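Aminoglycoside phosphotransferase (Streptomyces rimosus subsp. rimosus ATCC 10970, PDB 6FUX) probably inactivates streptomycin by transferring the gamma-phosphate of ATP to a hydroxyl group of the antibiotic. Local coordinates at residues 151-156 against 263-268; 188-193 against 219-224. All blocks are in the same frame, centred on the assembly; numbering follows the deposited sequence.

Contact 1 (151-156 against 263-268). With SRY (streptomycin), chain D.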
loop_
_atom_site.group_PDB
_atom_site.type_symbol
_atom_site.label_atom_id
_atom_site.label_comp_id
_atom_site.label_asym_id
_atom_site.label_seq_id
_atom_site.Cartn_x
_atom_site.Cartn_y
_atom_site.Cartn_z
ATOM N N PHE A 151 -7.502 5.767 -11.086
ATOM C CA PHE A 151 -7.254 4.590 -10.276
ATOM C C PHE A 151 -8.156 3.410 -10.622
ATOM O O PHE A 151 -7.910 2.267 -10.161
ATOM C CB PHE A 151 -7.343 4.871 -8.777
ATOM C CG PHE A 151 -6.417 5.909 -8.239
ATOM C CD1 PHE A 151 -5.193 6.188 -8.831
ATOM C CD2 PHE A 151 -6.797 6.637 -7.118
ATOM C CE1 PHE A 151 -4.333 7.126 -8.244
ATOM C CE2 PHE A 151 -5.970 7.621 -6.592
ATOM C CZ PHE A 151 -4.762 7.893 -7.191
ATOM N N LEU A 152 -9.164 3.631 -11.435
ATOM C CA LEU A 152 -10.093 2.595 -11.696
ATOM C C LEU A 152 -9.533 1.704 -12.792
ATOM O O LEU A 152 -8.836 2.172 -13.704
ATOM C CB LEU A 152 -11.362 3.264 -12.229
ATOM C CG LEU A 152 -12.223 4.024 -11.224
ATOM C CD1 LEU A 152 -13.284 4.861 -11.936
ATOM C CD2 LEU A 152 -12.870 3.079 -10.206
ATOM N N PRO A 153 -10.015 0.437 -12.851
ATOM C CA PRO A 153 -9.837 -0.412 -14.027
ATOM C C PRO A 153 -10.264 0.369 -15.277
ATOM O O PRO A 153 -11.260 1.123 -15.217
ATOM C CB PRO A 153 -10.826 -1.548 -13.829
ATOM C CG PRO A 153 -10.977 -1.645 -12.324
ATOM C CD PRO A 153 -10.824 -0.227 -11.801
ATOM N N GLU A 154 -9.534 0.177 -16.385
ATOM C CA GLU A 154 -9.729 1.008 -17.570
ATOM C C GLU A 154 -11.205 0.992 -17.970
ATOM O O GLU A 154 -11.776 1.983 -18.415
ATOM C CB GLU A 154 -8.833 0.458 -18.678
ATOM C CG GLU A 154 -8.902 1.217 -19.990
ATOM C CD GLU A 154 -8.398 0.352 -21.131
ATOM O OE1 GLU A 154 -7.752 -0.700 -20.825
ATOM O OE2 GLU A 154 -8.670 0.690 -22.325
ATOM N N GLU A 155 -11.820 -0.175 -17.919
ATOM C CA GLU A 155 -13.143 -0.345 -18.436
ATOM C C GLU A 155 -14.207 0.315 -17.540
ATOM O O GLU A 155 -15.326 0.448 -17.975
ATOM C CB GLU A 155 -13.416 -1.816 -18.677
ATOM C CG GLU A 155 -13.521 -2.660 -17.410
ATOM C CD GLU A 155 -12.224 -3.142 -16.810
ATOM O OE1 GLU A 155 -11.085 -2.627 -17.173
ATOM O OE2 GLU A 155 -12.342 -3.999 -15.883
ATOM N N GLN A 156 -13.844 0.775 -16.340
ATOM C CA GLN A 156 -14.750 1.453 -15.389
ATOM C C GLN A 156 -14.593 2.987 -15.398
ATOM O O GLN A 156 -15.394 3.695 -14.756
ATOM C CB GLN A 156 -14.467 0.972 -13.972
ATOM C CG GLN A 156 -14.932 -0.462 -13.822
ATOM C CD GLN A 156 -14.803 -0.973 -12.406
ATOM O OE1 GLN A 156 -14.318 -0.298 -11.535
ATOM N NE2 GLN A 156 -15.308 -2.182 -12.220
ATOM N N TYR A 263 -11.965 -7.037 -4.307
ATOM C CA TYR A 263 -10.917 -6.170 -3.707
ATOM C C TYR A 263 -10.312 -5.212 -4.741
ATOM O O TYR A 263 -10.055 -4.018 -4.395
ATOM C CB TYR A 263 -9.902 -6.982 -2.885
ATOM C CG TYR A 263 -10.496 -7.331 -1.558
ATOM C CD1 TYR A 263 -10.746 -6.351 -0.618
ATOM C CD2 TYR A 263 -11.007 -8.612 -1.311
ATOM C CE1 TYR A 263 -11.386 -6.631 0.576
ATOM C CE2 TYR A 263 -11.653 -8.920 -0.125
ATOM C CZ TYR A 263 -11.820 -7.936 0.828
ATOM O OH TYR A 263 -12.483 -8.237 1.979
ATOM N N LEU A 264 -10.115 -5.693 -5.984
ATOM C CA LEU A 264 -9.556 -4.837 -7.014
ATOM C C LEU A 264 -10.528 -3.693 -7.262
ATOM O O LEU A 264 -10.093 -2.549 -7.562
ATOM C CB LEU A 264 -9.258 -5.622 -8.288
ATOM C CG LEU A 264 -8.670 -4.803 -9.437
ATOM C CD1 LEU A 264 -7.316 -4.259 -9.024
ATOM C CD2 LEU A 264 -8.526 -5.656 -10.640
ATOM N N HIS A 265 -11.835 -3.993 -7.290
ATOM C CA HIS A 265 -12.858 -2.992 -7.683
ATOM C C HIS A 265 -13.183 -2.049 -6.520
ATOM O O HIS A 265 -13.508 -0.896 -6.742
ATOM C CB HIS A 265 -14.081 -3.683 -8.265
ATOM C CG HIS A 265 -13.824 -4.278 -9.591
ATOM N ND1 HIS A 265 -14.852 -4.861 -10.268
ATOM C CD2 HIS A 265 -12.724 -4.355 -10.383
ATOM C CE1 HIS A 265 -14.410 -5.263 -11.456
ATOM N NE2 HIS A 265 -13.092 -5.025 -11.502
ATOM N N LEU A 266 -12.977 -2.470 -5.275
ATOM C CA LEU A 266 -13.258 -1.617 -4.138
ATOM C C LEU A 266 -12.133 -0.616 -3.933
ATOM O O LEU A 266 -12.410 0.509 -3.680
ATOM C CB LEU A 266 -13.410 -2.468 -2.876
ATOM C CG LEU A 266 -13.587 -1.725 -1.561
ATOM C CD1 LEU A 266 -14.819 -0.814 -1.606
ATOM C CD2 LEU A 266 -13.705 -2.769 -0.447
ATOM N N ASP A 267 -10.887 -1.057 -4.075
ATOM C CA ASP A 267 -9.768 -0.243 -3.635
ATOM C C ASP A 267 -9.799 1.176 -4.222
ATOM O O ASP A 267 -9.617 2.132 -3.472
ATOM C CB ASP A 267 -8.457 -0.913 -4.010
ATOM C CG ASP A 267 -7.269 -0.255 -3.340
ATOM O OD1 ASP A 267 -6.977 -0.614 -2.147
ATOM O OD2 ASP A 267 -6.645 0.640 -4.018
ATOM N N PRO A 268 -9.935 1.336 -5.529
ATOM C CA PRO A 268 -9.925 2.712 -6.040
ATOM C C PRO A 268 -10.961 3.645 -5.371
ATOM O O PRO A 268 -10.771 4.915 -5.397
ATOM C CB PRO A 268 -10.193 2.531 -7.504
ATOM C CG PRO A 268 -10.734 1.173 -7.683
ATOM C CD PRO A 268 -10.192 0.337 -6.568
HETATM C C11 SRY D . -3.835 1.566 -14.671
HETATM N N11 SRY D . -4.299 1.495 -15.985
HETATM C CA1 SRY D . -4.198 2.255 -17.080
HETATM N NB1 SRY D . -4.866 1.750 -18.157
HETATM N NC1 SRY D . -3.533 3.358 -17.124
HETATM C C21 SRY D . -2.996 2.680 -13.972
HETATM O O21 SRY D . -2.757 3.891 -14.649
HETATM C C31 SRY D . -3.212 2.882 -12.514
HETATM N N31 SRY D . -2.286 3.636 -11.714
HETATM C CD1 SRY D . -2.207 4.922 -11.388
HETATM N NE1 SRY D . -1.224 5.328 -10.626
HETATM N NF1 SRY D . -2.997 5.813 -11.739
HETATM C C41 SRY D . -3.870 1.756 -11.822
HETATM O O41 SRY D . -4.264 2.217 -10.540
HETATM C C51 SRY D . -4.938 0.839 -12.505
HETATM O O51 SRY D . -6.279 0.721 -11.818
HETATM C C61 SRY D . -5.000 0.798 -14.018
HETATM O O61 SRY D . -6.319 0.981 -14.651
HETATM C C12 SRY D . -3.424 1.742 -9.423
HETATM C C22 SRY D . -4.052 2.028 -8.151
HETATM C C32 SRY D . -4.834 0.740 -7.799
HETATM O O32 SRY D . -4.250 0.098 -6.618
HETATM C CG2 SRY D . -6.331 1.074 -7.589
HETATM O OG2 SRY D . -6.577 1.696 -6.519
HETATM C C42 SRY D . -4.494 -0.130 -9.011
HETATM C CH2 SRY D . -4.245 -1.590 -8.591
HETATM O O42 SRY D . -3.293 0.340 -9.617
HETATM O O13 SRY D . -3.265 2.414 -7.027
HETATM C C13 SRY D . -2.554 3.639 -7.134
HETATM C C23 SRY D . -2.278 4.102 -5.706
HETATM N N23 SRY D . -3.377 4.113 -4.736
HETATM C CI3 SRY D . -4.606 4.802 -5.241
HETATM C C33 SRY D . -0.979 3.449 -5.216
HETATM O O33 SRY D . -0.705 3.698 -3.956
HETATM C C43 SRY D . 0.143 3.252 -6.265
HETATM O O43 SRY D . 1.191 2.355 -5.769
HETATM C C53 SRY D . -0.298 3.028 -7.574
HETATM O O53 SRY D . -1.536 3.493 -8.048
HETATM C C63 SRY D . 0.737 2.785 -8.648
HETATM O O63 SRY D . 0.181 2.908 -9.900
HETATM O O HOH W 1 -15.259 -0.344 -8.860
#

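Contact 2 (188-193 against 219-224). With SRY (streptomycin), chain D.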
loop_
_atom_site.group_PDB
_atom_site.type_symbol
_atom_site.label_atom_id
_atom_site.label_comp_id
_atom_site.label_asym_id
_atom_site.label_seq_id
_atom_site.Cartn_x
_atom_site.Cartn_y
_atom_site.Cartn_z
ATOM N N GLY A 188 -1.563 -3.443 2.977
ATOM C CA GLY A 188 -2.735 -2.554 2.875
ATOM C C GLY A 188 -2.783 -1.724 1.606
ATOM O O GLY A 188 -3.851 -1.115 1.288
ATOM N N ASP A 189 -1.641 -1.641 0.904
ATOM C CA ASP A 189 -1.577 -1.028 -0.421
ATOM C C ASP A 189 -0.455 -1.706 -1.188
ATOM O O ASP A 189 0.537 -1.134 -1.528
ATOM C CB ASP A 189 -1.305 0.460 -0.340
ATOM C CG ASP A 189 -1.422 1.132 -1.695
ATOM O OD1 ASP A 189 -2.053 0.557 -2.668
ATOM O OD2 ASP A 189 -0.773 2.228 -1.806
ATOM N N LEU A 190 -0.655 -3.003 -1.468
ATOM C CA LEU A 190 0.441 -3.872 -1.969
ATOM C C LEU A 190 0.556 -3.769 -3.512
ATOM O O LEU A 190 0.499 -4.771 -4.236
ATOM C CB LEU A 190 0.279 -5.290 -1.471
ATOM C CG LEU A 190 1.503 -6.174 -1.662
ATOM C CD1 LEU A 190 2.681 -5.696 -0.814
ATOM C CD2 LEU A 190 1.206 -7.628 -1.341
ATOM N N CYS A 191 0.661 -2.556 -4.026
ATOM C CA CYS A 191 1.000 -2.288 -5.390
ATOM C C CYS A 191 2.510 -2.396 -5.537
ATOM O O CYS A 191 3.226 -2.053 -4.633
ATOM C CB CYS A 191 0.519 -0.868 -5.752
ATOM S SG CYS A 191 -1.283 -0.730 -5.832
ATOM N N LEU A 192 2.993 -2.754 -6.718
ATOM C CA LEU A 192 4.446 -2.925 -6.944
ATOM C C LEU A 192 5.314 -1.758 -6.482
ATOM O O LEU A 192 6.428 -2.041 -6.077
ATOM C CB LEU A 192 4.752 -3.253 -8.396
ATOM C CG LEU A 192 4.272 -4.647 -8.863
ATOM C CD1 LEU A 192 4.850 -4.966 -10.216
ATOM C CD2 LEU A 192 4.703 -5.704 -7.835
ATOM N N PRO A 193 4.960 -0.464 -6.610
ATOM C CA PRO A 193 5.857 0.574 -6.142
ATOM C C PRO A 193 6.157 0.522 -4.656
ATOM O O PRO A 193 7.167 1.121 -4.287
ATOM C CB PRO A 193 5.140 1.887 -6.377
ATOM C CG PRO A 193 4.143 1.531 -7.518
ATOM C CD PRO A 193 3.758 0.114 -7.235
ATOM N N TYR A 219 -6.733 -11.180 0.065
ATOM C CA TYR A 219 -6.979 -10.578 -1.247
ATOM C C TYR A 219 -6.994 -9.043 -1.241
ATOM O O TYR A 219 -6.885 -8.472 -2.420
ATOM C CB TYR A 219 -8.212 -11.130 -1.926
ATOM C CG TYR A 219 -8.029 -12.559 -2.366
ATOM C CD1 TYR A 219 -7.351 -12.844 -3.521
ATOM C CD2 TYR A 219 -8.415 -13.577 -1.527
ATOM C CE1 TYR A 219 -7.128 -14.158 -3.898
ATOM C CE2 TYR A 219 -8.226 -14.888 -1.897
ATOM C CZ TYR A 219 -7.589 -15.164 -3.080
ATOM O OH TYR A 219 -7.457 -16.482 -3.393
ATOM N N ALA A 220 -7.104 -8.362 -0.062
ATOM C CA ALA A 220 -6.957 -6.885 -0.089
ATOM C C ALA A 220 -5.552 -6.558 -0.629
ATOM O O ALA A 220 -5.351 -5.518 -1.327
ATOM C CB ALA A 220 -7.151 -6.244 1.237
ATOM N N ASP A 221 -4.554 -7.337 -0.233
ATOM C CA ASP A 221 -3.145 -7.281 -0.760
ATOM C C ASP A 221 -2.980 -7.977 -2.159
ATOM O O ASP A 221 -2.468 -7.369 -3.122
ATOM C CB ASP A 221 -2.182 -7.908 0.229
ATOM C CG ASP A 221 -1.687 -6.957 1.302
ATOM O OD1 ASP A 221 -2.173 -5.766 1.310
ATOM O OD2 ASP A 221 -0.930 -7.508 2.168
ATOM N N LEU A 222 -3.368 -9.232 -2.335
ATOM C CA LEU A 222 -3.046 -9.968 -3.556
ATOM C C LEU A 222 -3.696 -9.311 -4.796
ATOM O O LEU A 222 -3.094 -9.364 -5.856
ATOM C CB LEU A 222 -3.487 -11.425 -3.424
ATOM C CG LEU A 222 -2.797 -12.164 -2.275
ATOM C CD1 LEU A 222 -3.230 -13.634 -2.229
ATOM C CD2 LEU A 222 -1.302 -12.083 -2.351
ATOM N N ALA A 223 -4.946 -8.806 -4.666
ATOM C CA ALA A 223 -5.607 -8.122 -5.815
ATOM C C ALA A 223 -4.704 -7.017 -6.406
ATOM O O ALA A 223 -4.631 -6.905 -7.654
ATOM C CB ALA A 223 -6.983 -7.594 -5.375
ATOM N N LEU A 224 -4.120 -6.213 -5.524
ATOM C CA LEU A 224 -3.304 -5.043 -5.960
ATOM C C LEU A 224 -1.986 -5.529 -6.532
ATOM O O LEU A 224 -1.518 -5.016 -7.528
ATOM C CB LEU A 224 -3.128 -4.038 -4.845
ATOM C CG LEU A 224 -4.420 -3.494 -4.251
ATOM C CD1 LEU A 224 -4.112 -2.314 -3.417
ATOM C CD2 LEU A 224 -5.537 -3.175 -5.235
HETATM C C11 SRY D . -3.835 1.566 -14.671
HETATM N N11 SRY D . -4.299 1.495 -15.985
HETATM C CA1 SRY D . -4.198 2.255 -17.080
HETATM N NB1 SRY D . -4.866 1.750 -18.157
HETATM N NC1 SRY D . -3.533 3.358 -17.124
HETATM C C21 SRY D . -2.996 2.680 -13.972
HETATM O O21 SRY D . -2.757 3.891 -14.649
HETATM C C31 SRY D . -3.212 2.882 -12.514
HETATM N N31 SRY D . -2.286 3.636 -11.714
HETATM C CD1 SRY D . -2.207 4.922 -11.388
HETATM N NE1 SRY D . -1.224 5.328 -10.626
HETATM N NF1 SRY D . -2.997 5.813 -11.739
HETATM C C41 SRY D . -3.870 1.756 -11.822
HETATM O O41 SRY D . -4.264 2.217 -10.540
HETATM C C51 SRY D . -4.938 0.839 -12.505
HETATM O O51 SRY D . -6.279 0.721 -11.818
HETATM C C61 SRY D . -5.000 0.798 -14.018
HETATM O O61 SRY D . -6.319 0.981 -14.651
HETATM C C12 SRY D . -3.424 1.742 -9.423
HETATM C C22 SRY D . -4.052 2.028 -8.151
HETATM C C32 SRY D . -4.834 0.740 -7.799
HETATM O O32 SRY D . -4.250 0.098 -6.618
HETATM C CG2 SRY D . -6.331 1.074 -7.589
HETATM O OG2 SRY D . -6.577 1.696 -6.519
HETATM C C42 SRY D . -4.494 -0.130 -9.011
HETATM C CH2 SRY D . -4.245 -1.590 -8.591
HETATM O O42 SRY D . -3.293 0.340 -9.617
HETATM O O13 SRY D . -3.265 2.414 -7.027
HETATM C C13 SRY D . -2.554 3.639 -7.134
HETATM C C23 SRY D . -2.278 4.102 -5.706
HETATM N N23 SRY D . -3.377 4.113 -4.736
HETATM C CI3 SRY D . -4.606 4.802 -5.241
HETATM C C33 SRY D . -0.979 3.449 -5.216
HETATM O O33 SRY D . -0.705 3.698 -3.956
HETATM C C43 SRY D . 0.143 3.252 -6.265
HETATM O O43 SRY D . 1.191 2.355 -5.769
HETATM C C53 SRY D . -0.298 3.028 -7.574
HETATM O O53 SRY D . -1.536 3.493 -8.048
HETATM C C63 SRY D . 0.737 2.785 -8.648
HETATM O O63 SRY D . 0.181 2.908 -9.900
HETATM O O HOH W 2 -3.177 -4.045 -0.336
#

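Contact 1 (151-156 against 263-268)
Q156 lays its amide nitrogen over one face of the H265 imidazole: NE2 stands 3.3 Å above the ring plane, offset toward the ND1-CE1 rim. Amide and ring planes are 63° apart, so this is a tilted approach and not a parallel stack. The reach comes from a side chain extended beyond CG (chi2 -175°). At the other end of the amide, OE1 accepts a bond from a water at 2.8 Å, and the same water donates to the backbone O of H265, also at 2.8 Å. That bridge ties the glutamine to the helix and limits rotation of its buried amide. P153 meets the imidazole obliquely, its CG lying 3.8 Å from CD2 of H265.

Nearer the ligand the contact is apolar and centres on P268. L152 crosses that proline at about a right angle, bringing CD2 to 3.8 Å from CG of P268, and CB of F151 lies 3.9 Å from CB of P268. With CG of F151 opposite its own carbonyl carbon (chi1 -58°), the ring turns away from P268 and toward streptomycin. The drug's N-methyl carbon CI3 sits 3.3 Å above the centre of one ring face, a CH-pi arrangement, with the guanidino nitrogen NF1 at the ring edge. The F151 backbone O accepts a hydrogen bond from O51 of the drug at 2.8 Å. The loop thus forms one wall of the antibiotic pocket, with P268 and H265 packed against its other side chains.

Helix 161-168 continues the packing, L164 touching both L152 and Q156 while L168 touches H265. L266 packs on helix 131-143, and L264 reaches A227 of helix 218-233, so helix 257-266 packs among three helices beside the pocket loop.

Contact 2 (188-193 against 219-224)
D189 and L224 meet beside the bound drug, CD1 of L224 lying 3.6 Å from OD1 of D189. The other carboxylate oxygen, OD2, accepts a hydrogen bond from streptomycin O33 at 2.6 Å. D189 carries CG anti to its own N (chi1 -172°), which brings the carboxylate back to the leucine, the two side chains crossing at about a right angle, although the CB bond points away from the helix. Next to it, SG of C191 rests 3.9 Å from CB of L224.

One shell out, D221 fixes the start of this loop. Its OD1 accepts the G188 N-H at 2.9 Å through the syn lone pair, in a nearly straight bond (163°). The same oxygen takes a bond from a water (2.6 Å) that also receives L190 N and donates to A220 O, while OD2 is held by H187 N and H118 NE2. L190, centre of an inverse gamma turn, crosses the aspartate similarly, with CD2 3.7 Å from CB of D221. An alanine in place of D221 is likely to leave the G188 and H187 N-H groups without their acceptor and the turn carrying D189 less firmly held.

This echoes the aspartate of protein kinases that grips the catalytic-loop backbone from a helix. With ADP about 8 Å from the D189 side chain, the geometry is consistent with O33 being the hydroxyl that receives phosphate and D189 its probable catalytic partner.

Followed from the N terminus, the chain leaves helix 131-143, runs through the loop 151-156, crosses helices 161-168 and 172-181, and reaches 188-193 after strand 184-186. An excursion of 25 residues, with the hairpin 195-197/204-207 and strand 214-216, then leads to helix 218-233, where contact 2 closes its short loop. Helix 237-251 passes before 263-268, on helix 257-266, returns to 151-156, so contact 1 closes a loop of 106 residues with contact 2 nested inside it. Their centres lie 12 Å apart, and D267 OD1 approaches L224 CD1 to 3.6 Å. Contact 1 joins the 151-156 loop to the last helix, contact 2 joins the loop 188-193 to helix 218-233, and streptomycin touches both.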